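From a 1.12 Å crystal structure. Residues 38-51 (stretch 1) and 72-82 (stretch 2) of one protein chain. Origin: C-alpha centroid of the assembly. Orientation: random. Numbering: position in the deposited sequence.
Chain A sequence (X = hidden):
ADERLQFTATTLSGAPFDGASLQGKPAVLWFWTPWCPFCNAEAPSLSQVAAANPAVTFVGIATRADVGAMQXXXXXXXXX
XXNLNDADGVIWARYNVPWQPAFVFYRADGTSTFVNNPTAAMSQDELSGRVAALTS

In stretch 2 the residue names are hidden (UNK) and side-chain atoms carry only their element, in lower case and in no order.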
ATOM      1  N   PHE A  38     -12.707  -6.575   1.604  1.00  9.72           N
ATOM      2  CA  PHE A  38     -12.587  -5.128   1.480  1.00  9.77           C
ATOM      3  C   PHE A  38     -11.367  -4.809   0.638  1.00  9.26           C
ATOM      4  O   PHE A  38     -11.426  -3.940  -0.235  1.00 10.11           O
ATOM      5  CB  PHE A  38     -12.530  -4.465   2.850  1.00 11.05           C
ATOM      6  CG  PHE A  38     -13.763  -4.748   3.681  1.00 11.46           C
ATOM      7  CD1 PHE A  38     -14.884  -3.957   3.542  1.00 12.95           C
ATOM      8  CD2 PHE A  38     -13.773  -5.831   4.609  1.00 12.36           C
ATOM      9  CE1 PHE A  38     -16.031  -4.196   4.316  1.00 15.67           C
ATOM     10  CE2 PHE A  38     -14.914  -6.064   5.353  1.00 15.22           C
ATOM     11  CZ  PHE A  38     -16.036  -5.264   5.187  1.00 15.11           C
ATOM     12  N   CYS A  39     -10.253  -5.519   0.843  1.00  9.15           N
ATOM     13  CA  CYS A  39      -9.080  -5.336   0.029  1.00  9.18           C
ATOM     14  C   CYS A  39      -9.382  -5.694  -1.426  1.00  8.06           C
ATOM     15  O   CYS A  39      -8.939  -4.992  -2.348  1.00  8.66           O
ATOM     16  CB  CYS A  39      -7.920  -6.171   0.547  1.00  8.88           C
ATOM     17  SG  CYS A  39      -7.266  -5.650   2.157  1.00  9.68           S
ATOM     18  N   ASN A  40     -10.119  -6.756  -1.620  1.00  8.75           N
ATOM     19  CA  ASN A  40     -10.484  -7.165  -2.965  1.00  8.74           C
ATOM     20  C   ASN A  40     -11.354  -6.103  -3.620  1.00  8.44           C
ATOM     21  O   ASN A  40     -11.192  -5.824  -4.814  1.00  9.92           O
ATOM     22  CB  ASN A  40     -11.265  -8.492  -2.964  1.00  9.52           C
ATOM     23  CG  ASN A  40     -10.309  -9.663  -2.870  1.00  9.75           C
ATOM     24  OD1 ASN A  40      -9.833 -10.049  -1.745  1.00 12.37           O
ATOM     25  ND2 ASN A  40     -10.031 -10.240  -3.993  1.00  8.86           N
ATOM     26  N   ALA A  41     -12.288  -5.470  -2.882  1.00  9.74           N
ATOM     27  CA  ALA A  41     -13.130  -4.398  -3.425  1.00 10.25           C
ATOM     28  C   ALA A  41     -12.315  -3.186  -3.764  1.00  9.92           C
ATOM     29  O   ALA A  41     -12.603  -2.503  -4.755  1.00 13.26           O
ATOM     30  CB  ALA A  41     -14.231  -4.078  -2.447  1.00 11.61           C
ATOM     31  N   GLU A  42     -11.332  -2.835  -2.990  1.00  9.51           N
ATOM     32  CA  GLU A  42     -10.482  -1.672  -3.242  1.00  9.79           C
ATOM     33  C   GLU A  42      -9.455  -1.883  -4.326  1.00  8.96           C
ATOM     34  O   GLU A  42      -9.057  -0.888  -4.974  1.00 10.23           O
ATOM     35  CB  GLU A  42      -9.713  -1.302  -1.966  1.00 10.17           C
ATOM     36  CG  GLU A  42     -10.629  -0.709  -0.897  1.00 10.65           C
ATOM     37  CD  GLU A  42      -9.896  -0.306   0.346  1.00 10.42           C
ATOM     38  OE1 GLU A  42      -8.711  -0.604   0.499  1.00 13.54           O
ATOM     39  OE2 GLU A  42     -10.580   0.357   1.198  1.00 12.57           O
ATOM     40  N   ALA A  43      -9.007  -3.097  -4.584  1.00  8.55           N
ATOM     41  CA  ALA A  43      -7.879  -3.347  -5.461  1.00  8.60           C
ATOM     42  C   ALA A  43      -8.081  -2.750  -6.865  1.00  8.75           C
ATOM     43  O   ALA A  43      -7.110  -2.152  -7.371  1.00  9.11           O
ATOM     44  CB  ALA A  43      -7.581  -4.818  -5.577  1.00  8.97           C
ATOM     45  N   PRO A  44      -9.231  -2.852  -7.525  1.00  9.14           N
ATOM     46  CA  PRO A  44      -9.355  -2.214  -8.852  1.00  9.96           C
ATOM     47  C   PRO A  44      -9.134  -0.705  -8.808  1.00  9.58           C
ATOM     48  O   PRO A  44      -8.586  -0.103  -9.717  1.00 10.16           O
ATOM     49  CB  PRO A  44     -10.796  -2.549  -9.268  1.00 11.26           C
ATOM     50  CG  PRO A  44     -11.165  -3.790  -8.486  1.00 12.55           C
ATOM     51  CD  PRO A  44     -10.432  -3.631  -7.167  1.00 10.00           C
ATOM     52  N   SER A  45      -9.585  -0.079  -7.690  1.00 10.03           N
ATOM     53  CA  SER A  45      -9.378   1.346  -7.517  1.00 10.28           C
ATOM     54  C   SER A  45      -7.931   1.682  -7.317  1.00  9.44           C
ATOM     55  O   SER A  45      -7.431   2.680  -7.859  1.00 10.89           O
ATOM     56  CB  SER A  45     -10.196   1.832  -6.307  1.00 12.78           C
ATOM     57  OG  SER A  45     -11.581   1.652  -6.646  1.00 13.41           O
ATOM     58  N   LEU A  46      -7.188   0.923  -6.519  1.00  9.32           N
ATOM     59  CA  LEU A  46      -5.710   1.101  -6.405  1.00  9.55           C
ATOM     60  C   LEU A  46      -5.089   0.999  -7.773  1.00  8.51           C
ATOM     61  O   LEU A  46      -4.241   1.818  -8.136  1.00  9.23           O
ATOM     62  CB  LEU A  46      -5.045   0.043  -5.506  1.00 10.79           C
ATOM     63  CG  LEU A  46      -4.967   0.313  -4.011  1.00 10.49           C
ATOM     64  CD1 LEU A  46      -4.043   1.511  -3.684  1.00 12.14           C
ATOM     65  CD2 LEU A  46      -6.332   0.525  -3.379  1.00 11.57           C
ATOM     66  N   SER A  47      -5.493  -0.016  -8.559  1.00  8.80           N
ATOM     67  CA  SER A  47      -4.835  -0.201  -9.860  1.00  8.97           C
ATOM     68  C   SER A  47      -5.028   1.008 -10.761  1.00  8.61           C
ATOM     69  O   SER A  47      -4.082   1.532 -11.363  1.00  9.09           O
ATOM     70  CB  SER A  47      -5.497  -1.411 -10.543  1.00  9.55           C
ATOM     71  OG  SER A  47      -4.896  -1.572 -11.821  1.00  9.76           O
ATOM     72  N   GLN A  48      -6.243   1.508 -10.804  1.00  8.90           N
ATOM     73  CA  GLN A  48      -6.590   2.644 -11.686  1.00  8.94           C
ATOM     74  C   GLN A  48      -5.991   3.936 -11.171  1.00  8.88           C
ATOM     75  O   GLN A  48      -5.440   4.725 -11.937  1.00 10.84           O
ATOM     76  CB  GLN A  48      -8.123   2.740 -11.774  1.00 10.14           C
ATOM     77  CG  GLN A  48      -8.735   1.628 -12.640  1.00  9.64           C
ATOM     78  CD  GLN A  48      -8.304   1.738 -14.073  1.00 10.52           C
ATOM     79  OE1 GLN A  48      -7.673   0.795 -14.652  1.00 12.31           O
ATOM     80  NE2 GLN A  48      -8.609   2.849 -14.707  1.00  9.49           N
ATOM     81  N   VAL A  49      -6.116   4.221  -9.884  1.00  9.40           N
ATOM     82  CA  VAL A  49      -5.604   5.480  -9.341  1.00  9.46           C
ATOM     83  C   VAL A  49      -4.081   5.530  -9.428  1.00  9.34           C
ATOM     84  O   VAL A  49      -3.516   6.569  -9.783  1.00 10.39           O
ATOM     85  CB  VAL A  49      -6.166   5.772  -7.962  1.00  9.86           C
ATOM     86  CG1 VAL A  49      -5.565   7.084  -7.408  1.00 12.84           C
ATOM     87  CG2 VAL A  49      -7.685   5.878  -7.990  1.00 11.17           C
ATOM     88  N   ALA A  50      -3.396   4.431  -9.165  1.00  8.54           N
ATOM     89  CA  ALA A  50      -1.930   4.396  -9.280  1.00  8.88           C
ATOM     90  C   ALA A  50      -1.571   4.686 -10.736  1.00  9.10           C
ATOM     91  O   ALA A  50      -0.657   5.457 -11.022  1.00 10.75           O
ATOM     92  CB  ALA A  50      -1.372   3.070  -8.816  1.00  9.26           C
ATOM     93  N   ALA A  51      -2.276   4.060 -11.689  1.00  9.23           N
ATOM     94  CA  ALA A  51      -1.935   4.210 -13.109  1.00  9.67           C
ATOM     95  C   ALA A  51      -2.100   5.656 -13.537  1.00  9.37           C
ATOM     96  O   ALA A  51      -1.316   6.176 -14.334  1.00 11.59           O
ATOM     97  CB  ALA A  51      -2.764   3.300 -13.984  1.00 11.17           C
ATOM     98  N   UNK A  72      -1.197 -13.884  -6.833  1.00  8.73           N
ATOM     99  CA  UNK A  72      -2.449 -14.011  -7.590  1.00  9.43           C
ATOM    100  C   UNK A  72      -3.288 -12.777  -7.481  1.00  8.77           C
ATOM    101  O   UNK A  72      -3.985 -12.419  -8.447  1.00  9.38           O
ATOM    102  c   UNK A  72      -3.220 -15.214  -7.027  1.00 11.36           C
ATOM    103  o   UNK A  72      -2.604 -16.409  -7.409  1.00 14.46           O
ATOM    104  N   UNK A  73      -3.322 -12.158  -6.287  1.00  8.44           N
ATOM    105  CA  UNK A  73      -4.117 -10.956  -6.079  1.00  8.13           C
ATOM    106  C   UNK A  73      -3.593  -9.775  -6.911  1.00  7.64           C
ATOM    107  O   UNK A  73      -4.347  -9.107  -7.597  1.00  8.77           O
ATOM    108  c   UNK A  73      -4.240  -8.215  -4.076  1.00  9.50           C
ATOM    109  c   UNK A  73      -6.129  -9.592  -3.586  1.00  8.90           C
ATOM    110  c   UNK A  73      -4.818  -9.487  -4.094  1.00  8.30           C
ATOM    111  c   UNK A  73      -6.200  -7.246  -3.011  1.00  9.79           C
ATOM    112  c   UNK A  73      -4.933  -7.143  -3.519  1.00  9.82           C
ATOM    113  c   UNK A  73      -6.804  -8.500  -3.061  1.00  9.34           C
ATOM    114  c   UNK A  73      -4.074 -10.682  -4.588  1.00  8.54           C
ATOM    115  N   UNK A  74      -2.260  -9.580  -6.889  1.00  8.27           N
ATOM    116  CA  UNK A  74      -1.666  -8.531  -7.689  1.00  8.60           C
ATOM    117  C   UNK A  74      -1.964  -8.751  -9.159  1.00  8.96           C
ATOM    118  O   UNK A  74      -2.261  -7.772  -9.890  1.00  9.36           O
ATOM    119  c   UNK A  74       0.600  -7.677  -8.466  1.00 10.10           C
ATOM    120  c   UNK A  74       0.141  -7.877  -6.018  1.00 10.94           C
ATOM    121  c   UNK A  74      -0.143  -8.464  -7.401  1.00  8.77           C
ATOM    122  N   UNK A  75      -1.878 -10.002  -9.606  1.00  8.56           N
ATOM    123  CA  UNK A  75      -2.126 -10.303 -11.035  1.00  9.25           C
ATOM    124  C   UNK A  75      -3.574 -10.068 -11.395  1.00  9.36           C
ATOM    125  O   UNK A  75      -3.879  -9.482 -12.424  1.00 10.99           O
ATOM    126  o   UNK A  75      -0.335 -11.891 -11.248  1.00 11.99           O
ATOM    127  c   UNK A  75      -1.740 -11.734 -11.350  1.00 11.19           C
ATOM    128  N   UNK A  76      -4.516 -10.578 -10.593  1.00  9.58           N
ATOM    129  CA  UNK A  76      -5.938 -10.460 -10.861  1.00 10.42           C
ATOM    130  C   UNK A  76      -6.394  -9.017 -10.995  1.00  8.90           C
ATOM    131  O   UNK A  76      -7.218  -8.732 -11.842  1.00 10.06           O
ATOM    132  c   UNK A  76      -8.233 -11.033  -9.793  1.00 14.38           C
ATOM    133  n   UNK A  76     -10.956 -12.455  -7.629  1.00 48.54           N
ATOM    134  c   UNK A  76      -6.708 -11.154  -9.724  1.00 12.95           C
ATOM    135  c   UNK A  76      -8.832 -11.852  -8.648  1.00 18.39           C
ATOM    136  c   UNK A  76     -10.367 -11.693  -8.743  1.00 30.01           C
ATOM    137  N   UNK A  77      -5.836  -8.138 -10.137  1.00  8.59           N
ATOM    138  CA  UNK A  77      -6.267  -6.771 -10.103  1.00  8.54           C
ATOM    139  C   UNK A  77      -5.305  -5.827 -10.789  1.00  8.49           C
ATOM    140  O   UNK A  77      -5.541  -4.607 -10.789  1.00  9.68           O
ATOM    141  c   UNK A  77      -8.941  -7.007  -8.494  1.00  9.59           C
ATOM    142  c   UNK A  77      -8.472  -8.695  -6.371  1.00 10.01           C
ATOM    143  c   UNK A  77      -7.642  -7.120  -8.019  1.00  8.74           C
ATOM    144  o   UNK A  77     -10.799  -9.269  -6.344  1.00 11.60           O
ATOM    145  c   UNK A  77      -6.537  -6.312  -8.653  1.00  9.38           C
ATOM    146  c   UNK A  77      -9.740  -8.551  -6.861  1.00 10.14           C
ATOM    147  c   UNK A  77     -10.009  -7.712  -7.938  1.00 11.47           C
ATOM    148  c   UNK A  77      -7.420  -7.969  -6.940  1.00  9.45           C
ATOM    149  N   UNK A  78      -4.276  -6.359 -11.421  1.00  8.56           N
ATOM    150  CA  UNK A  78      -3.350  -5.508 -12.202  1.00  8.91           C
ATOM    151  C   UNK A  78      -2.782  -4.392 -11.349  1.00  8.28           C
ATOM    152  O   UNK A  78      -2.801  -3.207 -11.688  1.00  9.29           O
ATOM    153  o   UNK A  78      -1.908  -4.582 -14.302  1.00 22.61           O
ATOM    154  c   UNK A  78      -3.133  -4.473 -14.459  1.00 15.34           C
ATOM    155  c   UNK A  78      -4.095  -4.932 -13.416  1.00 11.80           C
ATOM    156  n   UNK A  78      -3.655  -3.935 -15.549  1.00 19.52           N
ATOM    157  N   UNK A  79      -2.209  -4.762 -10.195  1.00  8.98           N
ATOM    158  CA  UNK A  79      -1.593  -3.763  -9.289  1.00  9.16           C
ATOM    159  C   UNK A  79      -0.177  -3.501  -9.740  1.00  9.87           C
ATOM    160  O   UNK A  79       0.771  -4.148  -9.319  1.00 10.66           O
ATOM    161  c   UNK A  79      -1.639  -4.242  -7.833  1.00  9.54           C
ATOM    162  c   UNK A  79      -2.993  -5.034  -5.861  1.00 12.33           C
ATOM    163  c   UNK A  79      -3.035  -4.579  -7.327  1.00 10.15           C
ATOM    164  c   UNK A  79      -3.943  -3.380  -7.392  1.00 14.31           C
ATOM    165  N   UNK A  80      -0.050  -2.538 -10.680  1.00 10.01           N
ATOM    166  CA  UNK A  80       1.246  -2.287 -11.294  1.00  9.09           C
ATOM    167  C   UNK A  80       2.067  -1.285 -10.506  1.00  9.70           C
ATOM    168  O   UNK A  80       2.344  -0.134 -10.944  1.00 11.40           O
ATOM    169  c   UNK A  80       2.330  -1.588 -13.476  1.00 11.90           C
ATOM    170  n   UNK A  80       2.351  -0.688 -14.411  1.00 13.98           N
ATOM    171  c   UNK A  80       1.026  -1.773 -12.731  1.00 10.69           C
ATOM    172  o   UNK A  80       3.304  -2.287 -13.211  1.00 15.71           O
ATOM    173  N   UNK A  81       2.487  -1.705  -9.339  1.00  9.04           N
ATOM    174  CA  UNK A  81       3.313  -0.936  -8.449  1.00  9.46           C
ATOM    175  C   UNK A  81       3.983  -1.917  -7.495  1.00  9.05           C
ATOM    176  O   UNK A  81       3.605  -3.094  -7.439  1.00  9.57           O
ATOM    177  c   UNK A  81       0.100  -1.233  -5.140  1.00 10.12           C
ATOM    178  c   UNK A  81       1.293  -0.885  -5.766  1.00  9.59           C
ATOM    179  c   UNK A  81      -1.095  -1.001  -5.743  1.00 10.11           C
ATOM    180  c   UNK A  81       1.259  -0.284  -7.046  1.00  9.49           C
ATOM    181  c   UNK A  81       0.026  -0.097  -7.635  1.00  9.72           C
ATOM    182  c   UNK A  81       2.540   0.166  -7.702  1.00  9.46           C
ATOM    183  c   UNK A  81      -1.165  -0.424  -7.008  1.00 10.75           C
ATOM    184  N   UNK A  82       4.962  -1.438  -6.728  1.00  9.07           N
ATOM    185  CA  UNK A  82       5.683  -2.331  -5.816  1.00  9.52           C
ATOM    186  C   UNK A  82       4.717  -2.900  -4.776  1.00  7.62           C
ATOM    187  O   UNK A  82       3.953  -2.166  -4.170  1.00  8.62           O
ATOM    188  o   UNK A  82       7.684  -1.005  -6.035  1.00 14.41           O
ATOM    189  c   UNK A  82       7.507  -2.406  -4.083  1.00 12.65           C
ATOM    190  c   UNK A  82       6.762  -1.516  -5.068  1.00 10.27           C
TER
HETATM  191  O   HOH W   1      -1.586   0.096 -11.174  1.00 13.50           O

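Position 72 carries one carbon ending in one oxygen, and nothing of it reaches stretch 1; a two-atom side chain with a terminal hydroxyl is Ser 72. Position 73 has one carbon followed by a ring of six carbons with no heteroatom. CA-to-CB points toward the first helix, and the ring atom farthest from CB lies 3.8 Å from Ala 43 CB, while the backbone O of Cys 39 sits near the ring plane, at its edge. This is Phe 73, and its CZ is 3.6 Å from Cys 39 O. Position 74 has three carbons, one carrying the other two, and points away: Val 74. Position 75, again one carbon and one oxygen, is out of reach of the contact and is Ser 75.

At position 76 four carbons in a row end in a nitrogen, fully extended. CA-to-CB points sideways, but the chain's end comes nearer the first helix. It is Lys 76, a marginal member of the contact. Position 77 shows one carbon, a six-carbon ring and an oxygen on that ring. One ring face lies under Ala 43 CB, which is 3.7 Å from the ring centroid, and the oxygen extends toward the side chain of Asn 40. The residue is Tyr 77; its CD1 is 3.9 Å from Pro 44 CG.

Position 78 has two carbons, the second bearing one oxygen and one nitrogen. Its phi is positive, and a Schellman motif turns the chain out of the helix here. Four such atoms fit a primary amide, or Asn 78, but what serves the contact is its backbone: Ser 47 OG donates a 2.7 Å hydrogen bond to Asn 78 O. Position 79 has four carbons forked at the second, with one branch 3.4 Å from Ala 43 O and also near Leu 46 CB. This is Leu 79, and that branch is CD2, 4.1 Å from Leu 46 CB. Position 80 repeats the four-atom amide pattern and touches nothing on stretch 1: Asn 80. Its backbone N gives a 3.1 Å hydrogen bond to O of water 1, which in turn donates to Ser 47 O at 2.9 Å.

Position 81 is again one carbon and a bare six-carbon ring, pointing toward Ala 50 and Leu 46. It is Phe 81, with CD2 3.7 Å from Ala 50 CB. Position 82, one carbon carrying one oxygen and one carbon, is Thr 82, beyond the contact.

One rule can be read in part of the contact: small alanines on the first helix lie against large side chains of the second stretch, while Asn 40, Pro 44 and Leu 46 add larger ones. Ala 43 and Ala 50 offer methyl groups to aromatic rings, and Ala 43 also lies near Leu 79. The helices cross at -56°, with axes 9.9 Å apart at closest approach. After the turn, the chain still tracks the first helix, bringing the CA atoms of Ser 47 and Leu 79 within 4.9 Å. There a hydroxyl and a water tie backbone to helix, adding directional bonds to apolar packing.

Stretch 2, residues 72-82: SFVSKYNLNFT
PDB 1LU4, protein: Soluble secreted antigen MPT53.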